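Local structure of metal-bound toxin (Helicobacter pylori, 4NRN) at residues Phe22-Lys25 against Leu26-Lys29; Lys12-Lys15 against Ile16-Asn20; Tyr28-Val31 against Gly32-Thr36. The protein binds two zinc ions and, as a RelE-family toxin of the YafQ subfamily, probably acts as an RNA endonuclease in a toxin-antitoxin system. All coordinates share one frame; numbering follows the deposited sequence.

Contact 1 (Phe22-Lys25 against Leu26-Lys29); sequences FDLK and LLYK
L26 meets both F22 and D23, joining the first turn of helix 24-35 to the residues that lead into it. Its N donates to D23 O at 3.0 Å with an N-H...O angle of 142°. D23 is the N-cap: its OD1 accepts from K25 N at 3.1 Å, so one residue receives two amides of the opening turn, one through its backbone and one through its side chain. L26 CD2 also approaches F22 CE1 at 4.1 Å, the two side chains crossing at about a right angle. L27 reaches the same ring differently: its CB lies in the ring plane, at the edge, 3.8 Å from F22 CZ. L27 CD2 lies a loose 4.3 Å from L24 CD2. At Y28, N donates to L24 O at 2.9 Å. A chi1 of -52°, with CG beside the backbone N, swings the ring back over the preceding turn: L24 O lies 3.2 Å above the plane of the Y28 ring, over its centre, while Y28 OH arrives 3.3 Å from L24 CB. K25 CA and CG come close to the CD2-CE2 side of the ring. K29 closes the run with a backbone bond from N to K25 O, and its NZ is hydrogen-bonded to Y44 OH outside the helix. The chemistry is thus divided: a carboxylate and a carbonyl satisfy amides of the first turn, F22 and the leucines supply apolar packing, and the face of the Y28 ring lies over L24 O, which Y28 N already binds, and probably screens it from solvent.

Contact 2 (Lys12-Lys15 against Ile16-Asn20); sequences KDLK and ILVKN
I16 N donates to K12 O over 3.1 Å, with an N-H...O angle of 172°. The same i to i+4 spacing repeats through the next residues: L17 N lies 2.9 Å from D13 O, V18 N is 2.7 Å from L14 O, and K19 N stands 3.2 Å from K15 O. Four consecutive bonds of this kind define residues 12-19 as regular alpha-helix, and N20 N continues with bonds to L17 O and, weakly, I16 O as the chain leaves it. The side chains mostly lie against these carbonyls and not against one another. I16 folds its longer branch back along the helix, so that CD1 sits 3.2 Å from K12 O. In L17, chi1 of -102° and chi2 of 12° both lie well off the staggered positions, consistent with some strain or with uncertain modelling; together they bring L17 CD2 to 3.3 Å from D13 O. V18 places CG2 beside L14, 4.2 Å from L14 CG, a side-chain pair one turn apart on the side facing helix 24-35. Elsewhere on the helix K15 and K19 both reach outward, the chain of K15 bent and that of K19 extended. K15 NZ and K19 NZ stay 6.8 Å apart, too far for contact though probably mildly unfavourable as like charges. D13 points away from I16-N20, and its OD2 forms a salt bridge with R82 NE and accepts from L83 N, tying helix 8-19 to strand 77-84. L14 and L17 press on L83 of that strand and on F22, while L14 and V18 also meet L24 of helix 24-35, leaving the lysines on the outer surface.

Contact 3 (Tyr28-Val31 against Gly32-Thr36); sequences YKVV and GNLAT
V30 and L34 meet through torsions that set their branches on the same side of the helix: V30 CG1 is trans to the backbone N (chi1 -177°), whereas L34 directs CG away from its own carbonyl carbon (chi1 -76°), and its chi2 of 178° carries CD1 on towards V30. The two side chains lie next to each other and point the same way, with V30 CG1 4.1 Å from L34 CD1. L34 CG also rests 3.4 Å from V30 O, the carbonyl that receives L34 N at 3.1 Å. One turn of helix thus pairs an apolar side-chain contact with a nearly straight backbone bond. The adjacent residues follow the same i to i+4 spacing, but not equally firmly. G32 N donates to Y28 O at 3.0 Å, A35 N is likewise 3.0 Å from V31 O, and the bond from N33 N to K29 O is weak at 3.4 Å. A35 adds its methyl, CB packing 3.4 Å from V31 O. T36 is the first residue to leave helical angles, yet its N still donates to G32 O, and its OG1 is hydrogen-bonded to Q38 in the following loop. Towards the sheet, V31, L34 and A35 all touch L78; V31 and L34 also share L67, while V31 and A35 share I4. A backbone bond between A35 and L2 extends beyond the helix. The chemistry is that of a helix lying on a beta-sheet: V31, L34 and A35 present carbon to the strands, and these three are buried with V30, while Y28 and K29 are exposed.

How the contacts relate
From the N terminus the chain first enters contact 2, on the later part of helix 8-19, then turns into contact 1 at the start of helix 24-35, and runs on into contact 3 at that helix's end. Each is local, so none encloses a long loop, and none nests within or crosses another; contacts 1 and 3 overlap at Y28 and K29. The turn between the helices is closed where contacts 2 and 1 touch: F22 N probably donates to L17 O at 3.1 Å, and L24 CD2 packs 3.6 Å from L14 CD1. Contacts 2 and 3 stay apart, their nearest atoms about 7 Å away, yet both helices lean on strand 77-84.

Contact 1 (Phe22-Lys25 against Leu26-Lys29)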
ATOM      1  N   PHE A  22     -11.312   7.778  -6.677  1.00 20.82           N
ATOM      2  CA  PHE A  22      -9.902   7.717  -6.298  1.00 17.94           C
ATOM      3  C   PHE A  22      -8.948   7.994  -7.477  1.00 24.50           C
ATOM      4  O   PHE A  22      -9.168   7.525  -8.597  1.00 28.32           O
ATOM      5  CB  PHE A  22      -9.615   6.349  -5.690  1.00 19.37           C
ATOM      6  CG  PHE A  22      -8.162   6.081  -5.435  1.00 23.64           C
ATOM      7  CD1 PHE A  22      -7.499   6.722  -4.406  1.00 32.27           C
ATOM      8  CD2 PHE A  22      -7.467   5.172  -6.216  1.00 19.66           C
ATOM      9  CE1 PHE A  22      -6.160   6.470  -4.165  1.00 36.35           C
ATOM     10  CE2 PHE A  22      -6.138   4.912  -5.984  1.00 22.61           C
ATOM     11  CZ  PHE A  22      -5.478   5.559  -4.954  1.00 30.95           C
ATOM     12  N   ASP A  23      -7.891   8.757  -7.231  1.00 22.38           N
ATOM     13  CA  ASP A  23      -6.915   9.049  -8.281  1.00 24.62           C
ATOM     14  C   ASP A  23      -5.819   7.985  -8.334  1.00 23.09           C
ATOM     15  O   ASP A  23      -4.978   7.901  -7.443  1.00 21.30           O
ATOM     16  CB  ASP A  23      -6.289  10.428  -8.057  1.00 26.22           C
ATOM     17  CG  ASP A  23      -5.525  10.924  -9.269  1.00 32.54           C
ATOM     18  OD1 ASP A  23      -5.341  10.132 -10.218  1.00 25.39           O
ATOM     19  OD2 ASP A  23      -5.109  12.105  -9.281  1.00 40.73           O
ATOM     20  N   LEU A  24      -5.809   7.174  -9.384  1.00 24.34           N
ATOM     21  CA  LEU A  24      -4.830   6.094  -9.459  1.00 21.53           C
ATOM     22  C   LEU A  24      -3.400   6.631  -9.488  1.00 20.59           C
ATOM     23  O   LEU A  24      -2.455   5.958  -9.095  1.00 17.30           O
ATOM     24  CB  LEU A  24      -5.107   5.207 -10.672  1.00 32.42           C
ATOM     25  CG  LEU A  24      -6.338   4.313 -10.482  1.00 40.93           C
ATOM     26  CD1 LEU A  24      -6.870   3.795 -11.810  1.00 40.72           C
ATOM     27  CD2 LEU A  24      -6.020   3.167  -9.540  1.00 39.53           C
ATOM     28  N   LYS A  25      -3.246   7.862  -9.941  1.00 23.98           N
ATOM     29  CA  LYS A  25      -1.925   8.454 -10.038  1.00 25.62           C
ATOM     30  C   LYS A  25      -1.312   8.648  -8.648  1.00 27.81           C
ATOM     31  O   LYS A  25      -0.082   8.659  -8.493  1.00 27.98           O
ATOM     32  CB  LYS A  25      -1.998   9.762 -10.834  1.00 24.59           C
ATOM     33  CG  LYS A  25      -2.490   9.565 -12.279  1.00 27.47           C
ATOM     34  CD  LYS A  25      -2.997  10.870 -12.922  1.00 38.90           C
ATOM     35  CE  LYS A  25      -3.882  10.580 -14.143  1.00 37.92           C
ATOM     36  NZ  LYS A  25      -4.676  11.760 -14.604  1.00 32.17           N
ATOM     37  N   LEU A  26      -2.169   8.793  -7.640  1.00 19.92           N
ATOM     38  CA  LEU A  26      -1.703   8.864  -6.261  1.00 21.23           C
ATOM     39  C   LEU A  26      -1.046   7.542  -5.895  1.00 18.98           C
ATOM     40  O   LEU A  26       0.027   7.513  -5.303  1.00 19.85           O
ATOM     41  CB  LEU A  26      -2.870   9.146  -5.317  1.00 23.27           C
ATOM     42  CG  LEU A  26      -2.642   9.102  -3.799  1.00 29.47           C
ATOM     43  CD1 LEU A  26      -1.364   9.829  -3.391  1.00 28.09           C
ATOM     44  CD2 LEU A  26      -3.854   9.687  -3.065  1.00 29.99           C
ATOM     45  N   LEU A  27      -1.705   6.451  -6.270  1.00 19.05           N
ATOM     46  CA  LEU A  27      -1.206   5.100  -6.032  1.00 19.36           C
ATOM     47  C   LEU A  27       0.092   4.804  -6.786  1.00 20.97           C
ATOM     48  O   LEU A  27       1.043   4.292  -6.193  1.00 18.35           O
ATOM     49  CB  LEU A  27      -2.275   4.060  -6.411  1.00 14.80           C
ATOM     50  CG  LEU A  27      -1.876   2.595  -6.241  1.00 15.58           C
ATOM     51  CD1 LEU A  27      -1.760   2.249  -4.774  1.00 16.59           C
ATOM     52  CD2 LEU A  27      -2.883   1.691  -6.935  1.00 20.10           C
ATOM     53  N   TYR A  28       0.120   5.111  -8.087  1.00 24.31           N
ATOM     54  CA  TYR A  28       1.304   4.851  -8.915  1.00 23.22           C
ATOM     55  C   TYR A  28       2.532   5.519  -8.328  1.00 15.86           C
ATOM     56  O   TYR A  28       3.623   4.968  -8.375  1.00 16.03           O
ATOM     57  CB  TYR A  28       1.151   5.388 -10.344  1.00 20.96           C
ATOM     58  CG  TYR A  28      -0.090   4.996 -11.112  1.00 21.21           C
ATOM     59  CD1 TYR A  28      -0.658   3.731 -10.985  1.00 30.21           C
ATOM     60  CD2 TYR A  28      -0.671   5.887 -12.005  1.00 22.94           C
ATOM     61  CE1 TYR A  28      -1.800   3.379 -11.713  1.00 31.36           C
ATOM     62  CE2 TYR A  28      -1.802   5.547 -12.731  1.00 30.23           C
ATOM     63  CZ  TYR A  28      -2.360   4.296 -12.585  1.00 31.27           C
ATOM     64  OH  TYR A  28      -3.479   3.968 -13.314  1.00 24.84           O
ATOM     65  N   LYS A  29       2.348   6.726  -7.808  1.00 20.26           N
ATOM     66  CA  LYS A  29       3.454   7.526  -7.312  1.00 23.89           C
ATOM     67  C   LYS A  29       4.021   6.916  -6.035  1.00 21.33           C
ATOM     68  O   LYS A  29       5.236   6.776  -5.892  1.00 20.34           O
ATOM     69  CB  LYS A  29       2.993   8.968  -7.080  1.00 30.94           C
ATOM     70  CG  LYS A  29       4.062   9.898  -6.538  1.00 47.70           C
ATOM     71  CD  LYS A  29       3.814  11.334  -6.991  1.00 58.06           C
ATOM     72  CE  LYS A  29       2.472  11.869  -6.512  1.00 60.41           C
ATOM     73  NZ  LYS A  29       2.561  12.424  -5.135  1.00 61.72           N
TER

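Contact 2 (Lys12-Lys15 against Ile16-Asn20)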
ATOM      1  N   LYS A  12      -9.963  -5.886  -5.217  1.00 21.11           N
ATOM      2  CA  LYS A  12     -11.331  -5.460  -4.963  1.00 26.50           C
ATOM      3  C   LYS A  12     -11.377  -4.063  -4.334  1.00 27.34           C
ATOM      4  O   LYS A  12     -12.179  -3.228  -4.749  1.00 26.84           O
ATOM      5  CB  LYS A  12     -12.092  -6.484  -4.121  1.00 27.86           C
ATOM      6  CG  LYS A  12     -12.310  -7.809  -4.839  1.00 37.60           C
ATOM      7  CD  LYS A  12     -12.832  -8.883  -3.899  1.00 41.56           C
ATOM      8  CE  LYS A  12     -13.027 -10.215  -4.616  1.00 45.35           C
ATOM      9  NZ  LYS A  12     -11.744 -10.942  -4.832  1.00 47.21           N
ATOM     10  N   ASP A  13     -10.517  -3.814  -3.349  1.00 24.47           N
ATOM     11  CA  ASP A  13     -10.434  -2.500  -2.692  1.00 26.76           C
ATOM     12  C   ASP A  13     -10.282  -1.367  -3.708  1.00 29.99           C
ATOM     13  O   ASP A  13     -10.945  -0.333  -3.619  1.00 24.89           O
ATOM     14  CB  ASP A  13      -9.241  -2.446  -1.729  1.00 19.63           C
ATOM     15  CG  ASP A  13      -9.443  -3.287  -0.494  1.00 22.25           C
ATOM     16  OD1 ASP A  13     -10.581  -3.766  -0.266  1.00 17.88           O
ATOM     17  OD2 ASP A  13      -8.459  -3.465   0.263  1.00 19.71           O
ATOM     18  N   LEU A  14      -9.383  -1.569  -4.665  1.00 32.96           N
ATOM     19  CA  LEU A  14      -9.059  -0.549  -5.643  1.00 32.40           C
ATOM     20  C   LEU A  14     -10.203  -0.337  -6.630  1.00 40.41           C
ATOM     21  O   LEU A  14     -10.624   0.802  -6.856  1.00 44.92           O
ATOM     22  CB  LEU A  14      -7.782  -0.930  -6.384  1.00 25.85           C
ATOM     23  CG  LEU A  14      -7.199   0.123  -7.323  1.00 30.08           C
ATOM     24  CD1 LEU A  14      -6.820   1.391  -6.565  1.00 17.50           C
ATOM     25  CD2 LEU A  14      -6.000  -0.454  -8.058  1.00 32.74           C
ATOM     26  N   LYS A  15     -10.692  -1.436  -7.209  1.00 39.04           N
ATOM     27  CA  LYS A  15     -11.847  -1.422  -8.114  1.00 35.22           C
ATOM     28  C   LYS A  15     -12.958  -0.552  -7.537  1.00 29.96           C
ATOM     29  O   LYS A  15     -13.473   0.356  -8.198  1.00 31.47           O
ATOM     30  CB  LYS A  15     -12.357  -2.850  -8.315  1.00 34.90           C
ATOM     31  CG  LYS A  15     -13.309  -3.032  -9.471  1.00 46.25           C
ATOM     32  CD  LYS A  15     -12.561  -3.153 -10.800  1.00 60.08           C
ATOM     33  CE  LYS A  15     -13.529  -3.274 -11.984  1.00 64.87           C
ATOM     34  NZ  LYS A  15     -12.837  -3.238 -13.308  1.00 60.22           N
ATOM     35  N   ILE A  16     -13.307  -0.849  -6.290  1.00 24.32           N
ATOM     36  CA  ILE A  16     -14.275  -0.083  -5.517  1.00 27.36           C
ATOM     37  C   ILE A  16     -13.875   1.395  -5.383  1.00 30.24           C
ATOM     38  O   ILE A  16     -14.685   2.291  -5.642  1.00 31.27           O
ATOM     39  CB  ILE A  16     -14.453  -0.731  -4.118  1.00 41.67           C
ATOM     40  CG1 ILE A  16     -15.153  -2.089  -4.258  1.00 42.79           C
ATOM     41  CG2 ILE A  16     -15.223   0.175  -3.177  1.00 47.20           C
ATOM     42  CD1 ILE A  16     -14.916  -3.057  -3.096  1.00 41.79           C
ATOM     43  N   LEU A  17     -12.626   1.639  -4.981  1.00 26.26           N
ATOM     44  CA  LEU A  17     -12.121   2.993  -4.757  1.00 24.11           C
ATOM     45  C   LEU A  17     -12.177   3.826  -6.026  1.00 26.26           C
ATOM     46  O   LEU A  17     -12.561   4.999  -6.000  1.00 31.56           O
ATOM     47  CB  LEU A  17     -10.688   2.955  -4.217  1.00 24.90           C
ATOM     48  CG  LEU A  17     -10.479   3.181  -2.712  1.00 27.71           C
ATOM     49  CD1 LEU A  17     -11.786   3.127  -1.929  1.00 37.05           C
ATOM     50  CD2 LEU A  17      -9.457   2.194  -2.143  1.00 20.05           C
ATOM     51  N   VAL A  18     -11.784   3.212  -7.133  1.00 16.38           N
ATOM     52  CA  VAL A  18     -11.843   3.863  -8.426  1.00 21.49           C
ATOM     53  C   VAL A  18     -13.274   4.328  -8.690  1.00 25.81           C
ATOM     54  O   VAL A  18     -13.501   5.470  -9.097  1.00 25.29           O
ATOM     55  CB  VAL A  18     -11.353   2.912  -9.533  1.00 24.38           C
ATOM     56  CG1 VAL A  18     -11.674   3.460 -10.896  1.00 21.24           C
ATOM     57  CG2 VAL A  18      -9.859   2.678  -9.392  1.00 28.44           C
ATOM     58  N   LYS A  19     -14.239   3.451  -8.423  1.00 25.52           N
ATOM     59  CA  LYS A  19     -15.654   3.772  -8.614  1.00 21.03           C
ATOM     60  C   LYS A  19     -16.106   4.994  -7.817  1.00 21.99           C
ATOM     61  O   LYS A  19     -17.046   5.685  -8.213  1.00 23.07           O
ATOM     62  CB  LYS A  19     -16.539   2.562  -8.279  1.00 21.96           C
ATOM     63  CG  LYS A  19     -16.650   1.552  -9.410  1.00 29.53           C
ATOM     64  CD  LYS A  19     -17.665   0.451  -9.098  1.00 31.80           C
ATOM     65  CE  LYS A  19     -17.478  -0.739 -10.038  1.00 28.95           C
ATOM     66  NZ  LYS A  19     -18.449  -1.838  -9.778  1.00 35.35           N
ATOM     67  N   ASN A  20     -15.428   5.263  -6.707  1.00 24.92           N
ATOM     68  CA  ASN A  20     -15.745   6.419  -5.873  1.00 26.81           C
ATOM     69  C   ASN A  20     -14.821   7.610  -6.101  1.00 18.93           C
ATOM     70  O   ASN A  20     -14.787   8.531  -5.289  1.00 26.59           O
ATOM     71  CB  ASN A  20     -15.735   6.037  -4.392  1.00 37.72           C
ATOM     72  CG  ASN A  20     -16.833   5.055  -4.036  1.00 47.36           C
ATOM     73  OD1 ASN A  20     -16.579   4.020  -3.415  1.00 50.41           O
ATOM     74  ND2 ASN A  20     -18.060   5.368  -4.441  1.00 44.66           N
TER

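Contact 3 (Tyr28-Val31 against Gly32-Thr36)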
ATOM      1  N   TYR A  28       0.120   5.111  -8.087  1.00 24.31           N
ATOM      2  CA  TYR A  28       1.304   4.851  -8.915  1.00 23.22           C
ATOM      3  C   TYR A  28       2.532   5.519  -8.328  1.00 15.86           C
ATOM      4  O   TYR A  28       3.623   4.968  -8.375  1.00 16.03           O
ATOM      5  CB  TYR A  28       1.151   5.388 -10.344  1.00 20.96           C
ATOM      6  CG  TYR A  28      -0.090   4.996 -11.112  1.00 21.21           C
ATOM      7  CD1 TYR A  28      -0.658   3.731 -10.985  1.00 30.21           C
ATOM      8  CD2 TYR A  28      -0.671   5.887 -12.005  1.00 22.94           C
ATOM      9  CE1 TYR A  28      -1.800   3.379 -11.713  1.00 31.36           C
ATOM     10  CE2 TYR A  28      -1.802   5.547 -12.731  1.00 30.23           C
ATOM     11  CZ  TYR A  28      -2.360   4.296 -12.585  1.00 31.27           C
ATOM     12  OH  TYR A  28      -3.479   3.968 -13.314  1.00 24.84           O
ATOM     13  N   LYS A  29       2.348   6.726  -7.808  1.00 20.26           N
ATOM     14  CA  LYS A  29       3.454   7.526  -7.312  1.00 23.89           C
ATOM     15  C   LYS A  29       4.021   6.916  -6.035  1.00 21.33           C
ATOM     16  O   LYS A  29       5.236   6.776  -5.892  1.00 20.34           O
ATOM     17  CB  LYS A  29       2.993   8.968  -7.080  1.00 30.94           C
ATOM     18  CG  LYS A  29       4.062   9.898  -6.538  1.00 47.70           C
ATOM     19  CD  LYS A  29       3.814  11.334  -6.991  1.00 58.06           C
ATOM     20  CE  LYS A  29       2.472  11.869  -6.512  1.00 60.41           C
ATOM     21  NZ  LYS A  29       2.561  12.424  -5.135  1.00 61.72           N
ATOM     22  N   VAL A  30       3.136   6.534  -5.119  1.00 23.63           N
ATOM     23  CA  VAL A  30       3.547   5.880  -3.874  1.00 29.53           C
ATOM     24  C   VAL A  30       4.123   4.470  -4.091  1.00 20.37           C
ATOM     25  O   VAL A  30       5.173   4.131  -3.542  1.00 22.26           O
ATOM     26  CB  VAL A  30       2.384   5.829  -2.841  1.00 41.70           C
ATOM     27  CG1 VAL A  30       2.857   5.199  -1.526  1.00 36.64           C
ATOM     28  CG2 VAL A  30       1.816   7.226  -2.591  1.00 40.85           C
ATOM     29  N   VAL A  31       3.435   3.644  -4.877  1.00 16.36           N
ATOM     30  CA  VAL A  31       3.902   2.274  -5.122  1.00 17.24           C
ATOM     31  C   VAL A  31       5.226   2.254  -5.881  1.00 21.31           C
ATOM     32  O   VAL A  31       6.073   1.386  -5.646  1.00 19.95           O
ATOM     33  CB  VAL A  31       2.879   1.459  -5.911  1.00 16.35           C
ATOM     34  CG1 VAL A  31       3.507   0.151  -6.389  1.00 15.37           C
ATOM     35  CG2 VAL A  31       1.645   1.196  -5.052  1.00 17.62           C
ATOM     36  N   GLY A  32       5.394   3.214  -6.791  1.00 19.21           N
ATOM     37  CA  GLY A  32       6.640   3.373  -7.517  1.00 15.51           C
ATOM     38  C   GLY A  32       7.831   3.546  -6.594  1.00 17.49           C
ATOM     39  O   GLY A  32       8.788   2.771  -6.667  1.00 16.66           O
ATOM     40  N   ASN A  33       7.780   4.555  -5.728  1.00 18.10           N
ATOM     41  CA  ASN A  33       8.859   4.797  -4.768  1.00 21.31           C
ATOM     42  C   ASN A  33       9.124   3.602  -3.880  1.00 26.59           C
ATOM     43  O   ASN A  33      10.272   3.192  -3.693  1.00 26.68           O
ATOM     44  CB  ASN A  33       8.550   5.999  -3.881  1.00 26.64           C
ATOM     45  CG  ASN A  33       9.030   7.292  -4.478  1.00 35.20           C
ATOM     46  OD1 ASN A  33      10.045   7.326  -5.177  1.00 43.37           O
ATOM     47  ND2 ASN A  33       8.306   8.371  -4.208  1.00 40.04           N
ATOM     48  N   LEU A  34       8.056   3.048  -3.317  1.00 26.81           N
ATOM     49  CA  LEU A  34       8.199   1.885  -2.454  1.00 22.47           C
ATOM     50  C   LEU A  34       9.014   0.793  -3.167  1.00 27.47           C
ATOM     51  O   LEU A  34       9.998   0.276  -2.616  1.00 23.33           O
ATOM     52  CB  LEU A  34       6.821   1.376  -2.013  1.00 17.38           C
ATOM     53  CG  LEU A  34       6.143   2.219  -0.924  1.00 16.61           C
ATOM     54  CD1 LEU A  34       4.761   1.679  -0.572  1.00 10.55           C
ATOM     55  CD2 LEU A  34       7.013   2.283   0.325  1.00 15.76           C
ATOM     56  N   ALA A  35       8.621   0.478  -4.401  1.00 24.67           N
ATOM     57  CA  ALA A  35       9.254  -0.585  -5.189  1.00 24.98           C
ATOM     58  C   ALA A  35      10.709  -0.311  -5.624  1.00 19.68           C
ATOM     59  O   ALA A  35      11.475  -1.246  -5.827  1.00 26.06           O
ATOM     60  CB  ALA A  35       8.378  -0.949  -6.406  1.00 25.72           C
ATOM     61  N   THR A  36      11.084   0.954  -5.781  1.00 19.53           N
ATOM     62  CA  THR A  36      12.483   1.292  -6.045  1.00 21.46           C
ATOM     63  C   THR A  36      13.162   1.688  -4.731  1.00 25.18           C
ATOM     64  O   THR A  36      14.249   2.271  -4.722  1.00 22.47           O
ATOM     65  CB  THR A  36      12.640   2.428  -7.100  1.00 25.84           C
ATOM     66  OG1 THR A  36      11.967   3.613  -6.655  1.00 26.02           O
ATOM     67  CG2 THR A  36      12.073   2.008  -8.454  1.00 20.30           C
TER